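ABC transporter (Caldanaerobius, PDB 4G68) probably serves as the extracellular solute-binding protein of an ABC importer, capturing xylan-derived sugars for uptake by a thermophilic bacterium. Local coordinates at residues 57-62 / 339-344; 153-158 / 274-279; 228-233 / 423-428. All coordinates share one frame; numbering follows the deposited sequence.

Contact 1: residues 57-62 / 339-344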
ATOM      1  N   LYS C  57      -9.144  15.235  10.694  1.00 33.20           N
ATOM      2  CA  LYS C  57      -9.541  16.085  11.831  1.00 38.33           C
ATOM      3  C   LYS C  57     -10.988  16.551  11.710  1.00 39.85           C
ATOM      4  O   LYS C  57     -11.744  16.540  12.710  1.00 45.53           O
ATOM      5  CB  LYS C  57      -8.608  17.302  12.002  1.00 42.43           C
ATOM      6  CG  LYS C  57      -8.850  18.072  13.303  1.00 43.36           C
ATOM      7  CD  LYS C  57      -8.534  17.177  14.495  1.00 47.70           C
ATOM      8  CE  LYS C  57      -9.186  17.601  15.804  1.00 49.22           C
ATOM      9  NZ  LYS C  57      -9.326  19.076  16.014  1.00 53.06           N
ATOM     10  N   GLU C  58     -11.358  16.966  10.488  1.00 36.54           N
ATOM     11  CA  GLU C  58     -12.694  17.458  10.176  1.00 37.29           C
ATOM     12  C   GLU C  58     -13.739  16.357  10.393  1.00 36.44           C
ATOM     13  O   GLU C  58     -14.751  16.583  11.034  1.00 37.03           O
ATOM     14  CB  GLU C  58     -12.764  17.978   8.730  1.00 39.53           C
ATOM     15  CG  GLU C  58     -11.881  19.210   8.474  1.00 41.37           C
ATOM     16  CD  GLU C  58     -11.947  19.728   7.037  1.00 46.03           C
ATOM     17  OE1 GLU C  58     -12.413  19.005   6.122  1.00 47.60           O
ATOM     18  OE2 GLU C  58     -11.527  20.879   6.811  1.00 47.73           O
ATOM     19  N   ILE C  59     -13.486  15.179   9.837  1.00 31.02           N
ATOM     20  CA  ILE C  59     -14.310  14.014  10.057  1.00 34.04           C
ATOM     21  C   ILE C  59     -14.528  13.761  11.550  1.00 33.94           C
ATOM     22  O   ILE C  59     -15.674  13.613  11.973  1.00 40.07           O
ATOM     23  CB  ILE C  59     -13.717  12.735   9.422  1.00 32.50           C
ATOM     24  CG1 ILE C  59     -13.711  12.833   7.899  1.00 30.57           C
ATOM     25  CG2 ILE C  59     -14.559  11.538   9.836  1.00 31.78           C
ATOM     26  CD1 ILE C  59     -12.828  11.809   7.218  1.00 33.06           C
ATOM     27  N   ILE C  60     -13.451  13.706  12.332  1.00 40.12           N
ATOM     28  CA  ILE C  60     -13.544  13.589  13.803  1.00 43.30           C
ATOM     29  C   ILE C  60     -14.433  14.706  14.363  1.00 43.55           C
ATOM     30  O   ILE C  60     -15.343  14.429  15.156  1.00 41.24           O
ATOM     31  CB  ILE C  60     -12.165  13.686  14.528  1.00 46.56           C
ATOM     32  CG1 ILE C  60     -11.073  12.722  14.002  1.00 45.57           C
ATOM     33  CG2 ILE C  60     -12.328  13.606  16.045  1.00 45.00           C
ATOM     34  CD1 ILE C  60     -11.380  11.262  13.913  1.00 48.59           C
ATOM     35  N   ASP C  61     -14.177  15.948  13.948  1.00 43.20           N
ATOM     36  CA  ASP C  61     -14.948  17.096  14.476  1.00 40.92           C
ATOM     37  C   ASP C  61     -16.464  16.932  14.216  1.00 41.15           C
ATOM     38  O   ASP C  61     -17.299  17.152  15.126  1.00 35.82           O
ATOM     39  CB  ASP C  61     -14.412  18.440  13.953  1.00 44.69           C
ATOM     40  CG  ASP C  61     -12.990  18.742  14.430  1.00 45.14           C
ATOM     41  OD1 ASP C  61     -12.404  17.995  15.268  1.00 40.34           O
ATOM     42  OD2 ASP C  61     -12.446  19.737  13.933  1.00 43.15           O
ATOM     43  N   GLN C  62     -16.829  16.512  13.000  1.00 34.25           N
ATOM     44  CA  GLN C  62     -18.240  16.319  12.724  1.00 39.99           C
ATOM     45  C   GLN C  62     -18.839  15.206  13.602  1.00 38.35           C
ATOM     46  O   GLN C  62     -19.981  15.315  14.072  1.00 40.70           O
ATOM     47  CB  GLN C  62     -18.510  16.042  11.255  1.00 42.17           C
ATOM     48  CG  GLN C  62     -20.004  16.147  10.973  1.00 49.33           C
ATOM     49  CD  GLN C  62     -20.393  15.848   9.541  1.00 56.76           C
ATOM     50  OE1 GLN C  62     -19.859  16.448   8.582  1.00 57.18           O
ATOM     51  NE2 GLN C  62     -21.358  14.921   9.388  1.00 57.62           N
ATOM     52  N   ALA C 339     -16.255   3.330  14.745  1.00 23.66           N
ATOM     53  CA  ALA C 339     -15.390   2.714  13.726  1.00 24.62           C
ATOM     54  C   ALA C 339     -16.176   2.640  12.402  1.00 24.60           C
ATOM     55  O   ALA C 339     -15.665   3.111  11.355  1.00 26.75           O
ATOM     56  CB  ALA C 339     -14.898   1.327  14.140  1.00 22.12           C
ATOM     57  N   LYS C 340     -17.407   2.109  12.449  1.00 21.41           N
ATOM     58  CA  LYS C 340     -18.268   2.097  11.243  1.00 22.80           C
ATOM     59  C   LYS C 340     -18.391   3.428  10.512  1.00 23.32           C
ATOM     60  O   LYS C 340     -18.305   3.483   9.257  1.00 24.29           O
ATOM     61  CB  LYS C 340     -19.655   1.634  11.597  1.00 25.16           C
ATOM     62  CG  LYS C 340     -19.740   0.150  11.765  1.00 25.09           C
ATOM     63  CD  LYS C 340     -21.187  -0.270  11.962  1.00 23.88           C
ATOM     64  CE  LYS C 340     -21.337  -1.322  13.024  1.00 23.71           C
ATOM     65  NZ  LYS C 340     -22.743  -1.824  13.085  1.00 25.99           N
ATOM     66  N   TYR C 341     -18.603   4.485  11.279  1.00 21.14           N
ATOM     67  CA  TYR C 341     -18.662   5.871  10.733  1.00 26.91           C
ATOM     68  C   TYR C 341     -17.278   6.314  10.218  1.00 24.29           C
ATOM     69  O   TYR C 341     -17.137   6.765   9.117  1.00 27.33           O
ATOM     70  CB  TYR C 341     -19.223   6.867  11.783  1.00 26.90           C
ATOM     71  CG  TYR C 341     -18.961   8.329  11.491  1.00 29.60           C
ATOM     72  CD1 TYR C 341     -19.953   9.117  10.889  1.00 32.19           C
ATOM     73  CD2 TYR C 341     -17.738   8.943  11.851  1.00 28.17           C
ATOM     74  CE1 TYR C 341     -19.749  10.471  10.630  1.00 32.41           C
ATOM     75  CE2 TYR C 341     -17.512  10.287  11.570  1.00 33.99           C
ATOM     76  CZ  TYR C 341     -18.524  11.045  10.972  1.00 33.93           C
ATOM     77  OH  TYR C 341     -18.363  12.398  10.693  1.00 38.32           O
ATOM     78  N   LEU C 342     -16.260   6.158  11.022  1.00 26.86           N
ATOM     79  CA  LEU C 342     -14.922   6.580  10.609  1.00 23.37           C
ATOM     80  C   LEU C 342     -14.453   5.884   9.325  1.00 25.21           C
ATOM     81  O   LEU C 342     -13.853   6.536   8.452  1.00 26.08           O
ATOM     82  CB  LEU C 342     -13.958   6.232  11.714  1.00 24.99           C
ATOM     83  CG  LEU C 342     -14.088   7.104  12.957  1.00 24.38           C
ATOM     84  CD1 LEU C 342     -13.100   6.555  13.980  1.00 24.78           C
ATOM     85  CD2 LEU C 342     -13.805   8.589  12.562  1.00 19.01           C
ATOM     86  N   ALA C 343     -14.725   4.581   9.216  1.00 23.98           N
ATOM     87  CA  ALA C 343     -14.346   3.796   8.040  1.00 24.31           C
ATOM     88  C   ALA C 343     -14.987   4.320   6.756  1.00 24.82           C
ATOM     89  O   ALA C 343     -14.265   4.626   5.792  1.00 22.89           O
ATOM     90  CB  ALA C 343     -14.686   2.337   8.248  1.00 25.73           C
ATOM     91  N   LYS C 344     -16.322   4.454   6.766  1.00 24.33           N
ATOM     92  CA  LYS C 344     -17.034   5.066   5.638  1.00 25.37           C
ATOM     93  C   LYS C 344     -16.479   6.446   5.265  1.00 24.19           C
ATOM     94  O   LYS C 344     -16.259   6.727   4.093  1.00 26.61           O
ATOM     95  CB  LYS C 344     -18.561   5.144   5.906  1.00 27.44           C
ATOM     96  CG  LYS C 344     -19.333   6.022   4.919  1.00 24.43           C
ATOM     97  CD  LYS C 344     -19.381   5.468   3.485  1.00 27.92           C
ATOM     98  CE  LYS C 344     -20.041   6.448   2.502  1.00 28.83           C
ATOM     99  NZ  LYS C 344     -20.134   5.851   1.121  1.00 21.59           N
TER
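Tyr341 reaches from its helix to the backbone of residues 57-62, where its OH donates a hydrogen bond to Ile59 O at 3.2 Å. The acceptor lies in the plane of the phenol, at the ring edge, while the donor is tilted somewhat from the carbonyl plane. Beside this bond, Ile59 CG2 touches ring atom CE2 of Tyr341 at 3.6 Å, and the aliphatic part of Gln62 borders the hydroxyl, with CB 3.7 Å from Tyr341 OH. A second, wholly apolar patch forms where Leu342 CD2 meets Ile60 CD1 at 3.9 Å and also nears Ile59 CG2. The two helix segments run roughly antiparallel, at 143°, with axes 10.7 Å apart at closest approach; from helix 332-353 the contact is made by the side chains of Tyr341 and Leu342. Both helices belong to an alpha/beta lobe of the periplasmic-binding-protein fold, and Ile60 and Leu342 both rest on Phe43 of strand 40-45. CG of Tyr341 stands anti to the backbone N (chi1 163°), and the end of the side chain comes nearer to helix 52-66. An alanine at Tyr341 would probably leave Ile59 O without this hydroxyl donor and open a gap beside Ile59 CG2. Further out, the ring of Trp63 meets that of Tyr341 with planes about 55° apart, and Leu342 also touches Leu323 of strand 317-325.

Contact 2: residues 153-158 / 274-279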
ATOM      1  N   GLN C 153      -5.652  -1.218  -1.751  1.00 19.55           N
ATOM      2  CA  GLN C 153      -4.438  -0.775  -2.448  1.00 18.41           C
ATOM      3  C   GLN C 153      -4.332  -1.410  -3.827  1.00 21.13           C
ATOM      4  O   GLN C 153      -4.987  -2.457  -4.128  1.00 20.21           O
ATOM      5  CB  GLN C 153      -3.170  -1.177  -1.599  1.00 18.66           C
ATOM      6  CG  GLN C 153      -3.129  -0.530  -0.154  1.00 17.27           C
ATOM      7  CD  GLN C 153      -1.868  -0.896   0.690  1.00 17.19           C
ATOM      8  OE1 GLN C 153      -1.041  -1.683   0.278  1.00 20.81           O
ATOM      9  NE2 GLN C 153      -1.753  -0.347   1.883  1.00 15.80           N
ATOM     10  N   ALA C 154      -3.500  -0.790  -4.675  1.00 20.63           N
ATOM     11  CA  ALA C 154      -3.202  -1.337  -5.982  1.00 20.10           C
ATOM     12  C   ALA C 154      -1.839  -0.775  -6.363  1.00 18.82           C
ATOM     13  O   ALA C 154      -1.520   0.378  -6.001  1.00 20.58           O
ATOM     14  CB  ALA C 154      -4.281  -0.900  -6.980  1.00 17.85           C
ATOM     15  N   SER C 155      -1.049  -1.586  -7.067  1.00 17.29           N
ATOM     16  CA  SER C 155       0.287  -1.103  -7.558  1.00 19.79           C
ATOM     17  C   SER C 155       0.146  -0.187  -8.761  1.00 19.01           C
ATOM     18  O   SER C 155      -0.571  -0.546  -9.726  1.00 20.96           O
ATOM     19  CB  SER C 155       1.213  -2.279  -7.907  1.00 19.15           C
ATOM     20  OG  SER C 155       0.519  -3.320  -8.646  1.00 18.56           O
ATOM     21  N   VAL C 156       0.923   0.906  -8.796  1.00 16.79           N
ATOM     22  CA  VAL C 156       0.791   1.849  -9.907  1.00 19.48           C
ATOM     23  C   VAL C 156       2.167   2.293 -10.374  1.00 21.65           C
ATOM     24  O   VAL C 156       2.993   2.618  -9.529  1.00 18.91           O
ATOM     25  CB  VAL C 156       0.062   3.131  -9.455  1.00 17.37           C
ATOM     26  CG1 VAL C 156      -0.047   4.163 -10.593  1.00 19.75           C
ATOM     27  CG2 VAL C 156      -1.330   2.784  -8.928  1.00 19.09           C
ATOM     28  N   LEU C 157       2.372   2.349 -11.719  1.00 19.51           N
ATOM     29  CA  LEU C 157       3.491   3.085 -12.300  1.00 18.59           C
ATOM     30  C   LEU C 157       2.977   4.490 -12.629  1.00 18.80           C
ATOM     31  O   LEU C 157       2.066   4.673 -13.458  1.00 19.33           O
ATOM     32  CB  LEU C 157       4.100   2.346 -13.530  1.00 18.02           C
ATOM     33  CG  LEU C 157       5.252   3.011 -14.337  1.00 17.26           C
ATOM     34  CD1 LEU C 157       6.477   3.356 -13.494  1.00 19.46           C
ATOM     35  CD2 LEU C 157       5.625   2.134 -15.524  1.00 17.90           C
ATOM     36  N   TYR C 158       3.611   5.497 -12.015  1.00 20.19           N
ATOM     37  CA  TYR C 158       3.315   6.900 -12.296  1.00 22.57           C
ATOM     38  C   TYR C 158       4.306   7.409 -13.317  1.00 22.83           C
ATOM     39  O   TYR C 158       5.501   7.233 -13.146  1.00 22.23           O
ATOM     40  CB  TYR C 158       3.442   7.738 -11.016  1.00 21.04           C
ATOM     41  CG  TYR C 158       2.490   7.302  -9.933  1.00 20.64           C
ATOM     42  CD1 TYR C 158       1.225   7.859  -9.829  1.00 24.38           C
ATOM     43  CD2 TYR C 158       2.880   6.380  -8.965  1.00 22.57           C
ATOM     44  CE1 TYR C 158       0.348   7.482  -8.813  1.00 21.91           C
ATOM     45  CE2 TYR C 158       2.006   5.986  -7.954  1.00 21.37           C
ATOM     46  CZ  TYR C 158       0.763   6.540  -7.880  1.00 18.80           C
ATOM     47  OH  TYR C 158      -0.070   6.144  -6.854  1.00 19.27           O
ATOM     48  N   MET C 274       9.682   8.708 -13.441  1.00 19.25           N
ATOM     49  CA  MET C 274       8.791   7.683 -12.901  1.00 16.70           C
ATOM     50  C   MET C 274       8.873   7.463 -11.384  1.00 16.84           C
ATOM     51  O   MET C 274       9.776   7.962 -10.708  1.00 15.44           O
ATOM     52  CB  MET C 274       8.933   6.292 -13.633  1.00 19.66           C
ATOM     53  CG  MET C 274       9.026   6.338 -15.166  1.00 19.36           C
ATOM     54  SD  MET C 274       9.469   4.797 -16.021  1.00 14.18           S
ATOM     55  CE  MET C 274       7.900   3.950 -16.145  1.00 23.05           C
ATOM     56  N   TYR C 275       7.788   6.863 -10.851  1.00 18.47           N
ATOM     57  CA  TYR C 275       7.679   6.401  -9.440  1.00 20.77           C
ATOM     58  C   TYR C 275       6.840   5.186  -9.507  1.00 23.23           C
ATOM     59  O   TYR C 275       5.830   5.161 -10.249  1.00 21.05           O
ATOM     60  CB  TYR C 275       6.868   7.344  -8.695  1.00 20.08           C
ATOM     61  CG  TYR C 275       6.701   7.123  -7.252  1.00 24.88           C
ATOM     62  CD1 TYR C 275       7.516   7.799  -6.332  1.00 24.95           C
ATOM     63  CD2 TYR C 275       5.625   6.340  -6.754  1.00 21.46           C
ATOM     64  CE1 TYR C 275       7.338   7.629  -4.968  1.00 24.81           C
ATOM     65  CE2 TYR C 275       5.458   6.179  -5.386  1.00 22.50           C
ATOM     66  CZ  TYR C 275       6.301   6.815  -4.493  1.00 23.24           C
ATOM     67  OH  TYR C 275       6.127   6.615  -3.116  1.00 19.12           O
ATOM     68  N   PHE C 276       7.189   4.206  -8.679  1.00 20.96           N
ATOM     69  CA  PHE C 276       6.341   3.065  -8.606  1.00 19.90           C
ATOM     70  C   PHE C 276       5.924   2.726  -7.178  1.00 20.93           C
ATOM     71  O   PHE C 276       6.723   2.650  -6.279  1.00 17.79           O
ATOM     72  CB  PHE C 276       7.013   1.865  -9.279  1.00 21.42           C
ATOM     73  CG  PHE C 276       6.231   0.619  -9.145  1.00 21.77           C
ATOM     74  CD1 PHE C 276       5.157   0.379  -9.984  1.00 21.93           C
ATOM     75  CD2 PHE C 276       6.532  -0.306  -8.140  1.00 22.49           C
ATOM     76  CE1 PHE C 276       4.371  -0.744  -9.841  1.00 18.49           C
ATOM     77  CE2 PHE C 276       5.729  -1.424  -7.979  1.00 19.55           C
ATOM     78  CZ  PHE C 276       4.683  -1.647  -8.828  1.00 21.35           C
ATOM     79  N   GLY C 277       4.636   2.542  -6.970  1.00 16.06           N
ATOM     80  CA  GLY C 277       4.318   2.202  -5.623  1.00 20.40           C
ATOM     81  C   GLY C 277       2.866   1.988  -5.474  1.00 17.21           C
ATOM     82  O   GLY C 277       2.192   1.503  -6.406  1.00 19.76           O
ATOM     83  N   GLY C 278       2.413   2.296  -4.277  1.00 19.22           N
ATOM     84  CA  GLY C 278       1.002   2.185  -3.963  1.00 16.92           C
ATOM     85  C   GLY C 278       0.174   3.305  -4.582  1.00 17.75           C
ATOM     86  O   GLY C 278       0.643   4.460  -4.788  1.00 19.78           O
ATOM     87  N   ASN C 279      -1.080   2.968  -4.872  1.00 15.96           N
ATOM     88  CA  ASN C 279      -2.012   3.979  -5.296  1.00 17.91           C
ATOM     89  C   ASN C 279      -2.141   5.150  -4.250  1.00 17.36           C
ATOM     90  O   ASN C 279      -2.557   6.257  -4.610  1.00 18.48           O
ATOM     91  CB  ASN C 279      -3.367   3.289  -5.438  1.00 18.37           C
ATOM     92  CG  ASN C 279      -3.792   2.670  -4.132  1.00 18.54           C
ATOM     93  OD1 ASN C 279      -3.168   1.703  -3.642  1.00 16.53           O
ATOM     94  ND2 ASN C 279      -4.756   3.303  -3.486  1.00 22.45           N
TER
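Tyr158 CG sits anti to its carbonyl carbon (chi1 -61°), whereas Tyr275 CG is anti to its backbone N (chi1 -176°); from this hydrogen-bonded antiparallel pair the two side chains run side by side, pointing the same way. Their CD2 atoms meet at 3.5 Å, with the rings oblique to each other. Val156 CG1 covers the centre of one Tyr158 face, 3.6 Å above the plane, and the phenol OH donates to Gly278 O at 2.8 Å. The strands run nearly antiparallel, and the ladder includes Val156 N to Gly277 O at 2.8 Å and its return bond from Gly277 N. Past the end of strand 274-278, Asn279 continues the pairing: its N donates to Ala154 O, while its OD1 accepts the N-H of Ala154, with N and OD1 2.7 Å apart and the donor standing 57° out of the amide carbonyl plane. Phe276 CZ packs on Ser155 CB at 3.6 Å, next to helix 201-215. Strand 274-278 thus joins the long strand 144-160 within the mixed sheet. Every touching residue is buried, so the Tyr158 hydroxyl and Asn279 OD1 reach the interior with their polarity answered by main-chain partners, which implies a contact fixed by directional bonds as well as by apolar packing.

Contact 3: residues 228-233 / 423-428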
ATOM      1  N   ALA C 228       5.320 -23.812  -1.366  1.00 33.98           N
ATOM      2  CA  ALA C 228       6.421 -23.846  -2.334  1.00 34.57           C
ATOM      3  C   ALA C 228       7.675 -23.229  -1.693  1.00 33.85           C
ATOM      4  O   ALA C 228       7.607 -22.531  -0.682  1.00 29.36           O
ATOM      5  CB  ALA C 228       6.040 -23.083  -3.613  1.00 33.93           C
ATOM      6  N   SER C 229       8.832 -23.525  -2.271  1.00 33.96           N
ATOM      7  CA  SER C 229      10.065 -22.901  -1.824  1.00 34.26           C
ATOM      8  C   SER C 229      10.231 -21.520  -2.496  1.00 30.40           C
ATOM      9  O   SER C 229       9.871 -21.341  -3.673  1.00 30.85           O
ATOM     10  CB  SER C 229      11.247 -23.797  -2.184  1.00 33.14           C
ATOM     11  OG  SER C 229      12.455 -23.138  -1.904  1.00 33.50           O
ATOM     12  N   PHE C 230      10.791 -20.572  -1.748  1.00 31.05           N
ATOM     13  CA  PHE C 230      11.253 -19.269  -2.276  1.00 33.66           C
ATOM     14  C   PHE C 230      12.458 -19.384  -3.231  1.00 31.90           C
ATOM     15  O   PHE C 230      12.718 -18.496  -4.078  1.00 29.96           O
ATOM     16  CB  PHE C 230      11.659 -18.347  -1.127  1.00 31.68           C
ATOM     17  CG  PHE C 230      10.508 -17.794  -0.352  1.00 28.91           C
ATOM     18  CD1 PHE C 230       9.766 -16.732  -0.850  1.00 24.70           C
ATOM     19  CD2 PHE C 230      10.184 -18.330   0.898  1.00 29.61           C
ATOM     20  CE1 PHE C 230       8.710 -16.205  -0.095  1.00 26.46           C
ATOM     21  CE2 PHE C 230       9.126 -17.821   1.656  1.00 31.25           C
ATOM     22  CZ  PHE C 230       8.387 -16.755   1.146  1.00 29.63           C
ATOM     23  N   ASP C 231      13.231 -20.444  -3.058  1.00 32.36           N
ATOM     24  CA  ASP C 231      14.392 -20.670  -3.917  1.00 34.09           C
ATOM     25  C   ASP C 231      13.882 -21.333  -5.214  1.00 35.92           C
ATOM     26  O   ASP C 231      13.956 -22.541  -5.384  1.00 34.68           O
ATOM     27  CB  ASP C 231      15.443 -21.546  -3.196  1.00 35.31           C
ATOM     28  CG  ASP C 231      16.804 -21.524  -3.888  1.00 37.36           C
ATOM     29  OD1 ASP C 231      16.980 -20.772  -4.874  1.00 40.60           O
ATOM     30  OD2 ASP C 231      17.718 -22.272  -3.454  1.00 36.21           O
ATOM     31  N   ASN C 232      13.313 -20.507  -6.089  1.00 35.65           N
ATOM     32  CA  ASN C 232      12.703 -20.938  -7.328  1.00 37.85           C
ATOM     33  C   ASN C 232      13.157 -19.931  -8.391  1.00 39.43           C
ATOM     34  O   ASN C 232      13.301 -18.751  -8.107  1.00 35.86           O
ATOM     35  CB  ASN C 232      11.182 -20.911  -7.135  1.00 41.35           C
ATOM     36  CG  ASN C 232      10.406 -21.170  -8.414  1.00 48.73           C
ATOM     37  OD1 ASN C 232      10.478 -20.386  -9.388  1.00 49.06           O
ATOM     38  ND2 ASN C 232       9.625 -22.264  -8.423  1.00 46.83           N
ATOM     39  N   GLN C 233      13.361 -20.388  -9.620  1.00 39.76           N
ATOM     40  CA  GLN C 233      13.953 -19.529 -10.670  1.00 39.24           C
ATOM     41  C   GLN C 233      13.181 -18.209 -10.917  1.00 36.45           C
ATOM     42  O   GLN C 233      13.778 -17.106 -11.128  1.00 32.57           O
ATOM     43  CB  GLN C 233      14.058 -20.299 -11.995  1.00 38.63           C
ATOM     44  CG  GLN C 233      14.997 -19.652 -13.004  1.00 38.50           C
ATOM     45  CD  GLN C 233      16.403 -19.537 -12.460  1.00 39.49           C
ATOM     46  OE1 GLN C 233      16.973 -18.447 -12.398  1.00 43.91           O
ATOM     47  NE2 GLN C 233      16.964 -20.666 -12.046  1.00 41.72           N
ATOM     48  N   LYS C 423      18.146 -18.292  -1.836  1.00 43.55           N
ATOM     49  CA  LYS C 423      18.615 -19.273  -0.828  1.00 42.42           C
ATOM     50  C   LYS C 423      18.311 -18.824   0.590  1.00 39.66           C
ATOM     51  O   LYS C 423      17.784 -19.613   1.393  1.00 42.64           O
ATOM     52  CB  LYS C 423      20.129 -19.503  -0.935  1.00 46.99           C
ATOM     53  CG  LYS C 423      20.570 -20.359  -2.114  1.00 53.09           C
ATOM     54  CD  LYS C 423      20.707 -21.837  -1.744  1.00 52.78           C
ATOM     55  CE  LYS C 423      21.633 -22.551  -2.714  1.00 49.77           C
ATOM     56  NZ  LYS C 423      20.917 -22.961  -3.953  1.00 54.60           N
ATOM     57  N   GLN C 424      18.673 -17.571   0.887  1.00 36.45           N
ATOM     58  CA  GLN C 424      18.444 -16.965   2.178  1.00 35.52           C
ATOM     59  C   GLN C 424      16.958 -16.689   2.473  1.00 38.94           C
ATOM     60  O   GLN C 424      16.568 -16.656   3.639  1.00 42.28           O
ATOM     61  CB  GLN C 424      19.289 -15.707   2.356  1.00 39.14           C
ATOM     62  CG  GLN C 424      20.776 -16.003   2.496  1.00 42.05           C
ATOM     63  CD  GLN C 424      21.612 -14.780   2.789  1.00 42.71           C
ATOM     64  OE1 GLN C 424      21.286 -13.981   3.676  1.00 50.23           O
ATOM     65  NE2 GLN C 424      22.704 -14.632   2.064  1.00 42.29           N
ATOM     66  N   MET C 425      16.133 -16.493   1.441  1.00 36.52           N
ATOM     67  CA  MET C 425      14.676 -16.269   1.663  1.00 33.45           C
ATOM     68  C   MET C 425      14.087 -17.580   2.160  1.00 35.27           C
ATOM     69  O   MET C 425      13.366 -17.613   3.169  1.00 36.83           O
ATOM     70  CB  MET C 425      13.958 -15.764   0.401  1.00 30.57           C
ATOM     71  CG  MET C 425      14.074 -14.257   0.149  1.00 28.53           C
ATOM     72  SD  MET C 425      13.111 -13.229   1.290  1.00 23.54           S
ATOM     73  CE  MET C 425      11.506 -13.821   0.767  1.00 27.84           C
ATOM     74  N   GLN C 426      14.466 -18.673   1.504  1.00 37.45           N
ATOM     75  CA  GLN C 426      13.958 -19.990   1.864  1.00 38.23           C
ATOM     76  C   GLN C 426      14.461 -20.506   3.230  1.00 41.48           C
ATOM     77  O   GLN C 426      13.659 -21.041   4.016  1.00 40.83           O
ATOM     78  CB  GLN C 426      14.217 -20.985   0.750  1.00 37.21           C
ATOM     79  CG  GLN C 426      13.823 -22.414   1.073  1.00 37.69           C
ATOM     80  CD  GLN C 426      12.323 -22.647   1.082  1.00 36.66           C
ATOM     81  OE1 GLN C 426      11.498 -21.773   0.688  1.00 32.53           O
ATOM     82  NE2 GLN C 426      11.943 -23.857   1.480  1.00 35.19           N
ATOM     83  N   GLN C 427      15.753 -20.324   3.515  1.00 43.26           N
ATOM     84  CA  GLN C 427      16.331 -20.731   4.797  1.00 42.45           C
ATOM     85  C   GLN C 427      15.805 -19.928   6.002  1.00 44.70           C
ATOM     86  O   GLN C 427      15.507 -20.505   7.066  1.00 48.49           O
ATOM     87  CB  GLN C 427      17.868 -20.685   4.752  1.00 44.98           C
ATOM     88  CG  GLN C 427      18.536 -20.771   6.130  1.00 46.15           C
ATOM     89  CD  GLN C 427      18.611 -22.186   6.702  1.00 49.67           C
ATOM     90  OE1 GLN C 427      17.854 -23.089   6.321  1.00 52.47           O
ATOM     91  NE2 GLN C 427      19.540 -22.373   7.622  1.00 47.65           N
ATOM     92  N   LYS C 428      15.695 -18.611   5.840  1.00 41.82           N
ATOM     93  CA  LYS C 428      15.356 -17.739   6.965  1.00 42.78           C
ATOM     94  C   LYS C 428      13.857 -17.684   7.277  1.00 43.30           C
ATOM     95  O   LYS C 428      13.454 -17.475   8.433  1.00 39.21           O
ATOM     96  CB  LYS C 428      15.908 -16.339   6.749  1.00 41.46           C
ATOM     97  CG  LYS C 428      17.393 -16.211   6.984  1.00 34.12           C
ATOM     98  CD  LYS C 428      17.887 -15.000   6.213  1.00 36.40           C
ATOM     99  CE  LYS C 428      19.363 -14.745   6.433  1.00 34.69           C
ATOM    100  NZ  LYS C 428      19.362 -14.004   7.697  1.00 33.02           N
TER
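The loop residues 228-233 pass beside helix 418-429, their backbones coming closest at Phe230 and Gln426, whose CA atoms are 5.0 Å apart. Two small turns shape the loop: an ST turn, in which Ser229 OG accepts from Asp231 N at 3.0 Å, and an inverse gamma turn centred on Asp231. Asn232 then occupies the N-cap position of helix 233-248, its OD1 taking the N-H of Ala234. The contact therefore joins the connection between helices 217-224 and 233-248 to the C-terminal helix of this solute-binding protein.

Gln426 carries the polar part. Its CG is anti to the backbone N (chi1 175°) and the chain bends at the next torsion (chi2 73°), turning CD back toward the loop. OE1 accepts the N-H of Phe230 at 2.8 Å, with the nitrogen 39° out of the amide plane. The same oxygen also receives a hydrogen bond from Asn430 ND2, so two donors grip it and restrict rotation of the amide. Ser229 approaches the amide group as well, its CB lying 3.5 Å from Gln426 OE1.

On the apolar side, the Phe230 ring accepts a CH-pi contact from Met425: CE stands over one face, 4.0 Å from the centroid and displaced toward the rim. Bends at both of the later torsions of Met425 accompany this placement. Phe230 also packs against Ala223 and Leu224 of helix 217-224, while Met425 touches His404 and Leu407 of helix 398-412, so the pair touches these two helices as well as joining the loop to helix 418-429. Nearer the surface, Asp231 and Lys423 form a salt bridge whose hydrogen bond is weak, with Lys423 NZ 3.3 Å from Asp231 OD2.

The first segments of contacts 1, 2 and 3 follow one another along the chain, and the second segments come in the order 274-279, 339-344, 423-428. Contact 2 is thus nested within the loop closed by contact 1, whereas contact 3 crosses both. Contacts 1 and 3 lie on opposite sides of the chain's centre, their centres 43 Å apart; contact 2 is nearer the chain's centre, 27 Å and 26 Å from them, centre to centre. Strand 144-160 belongs to the same mixed sheet as strand 40-45 beneath contact 1. This interleaving, with the chain passing repeatedly between regions, is consistent with the two-lobed architecture of periplasmic binding proteins.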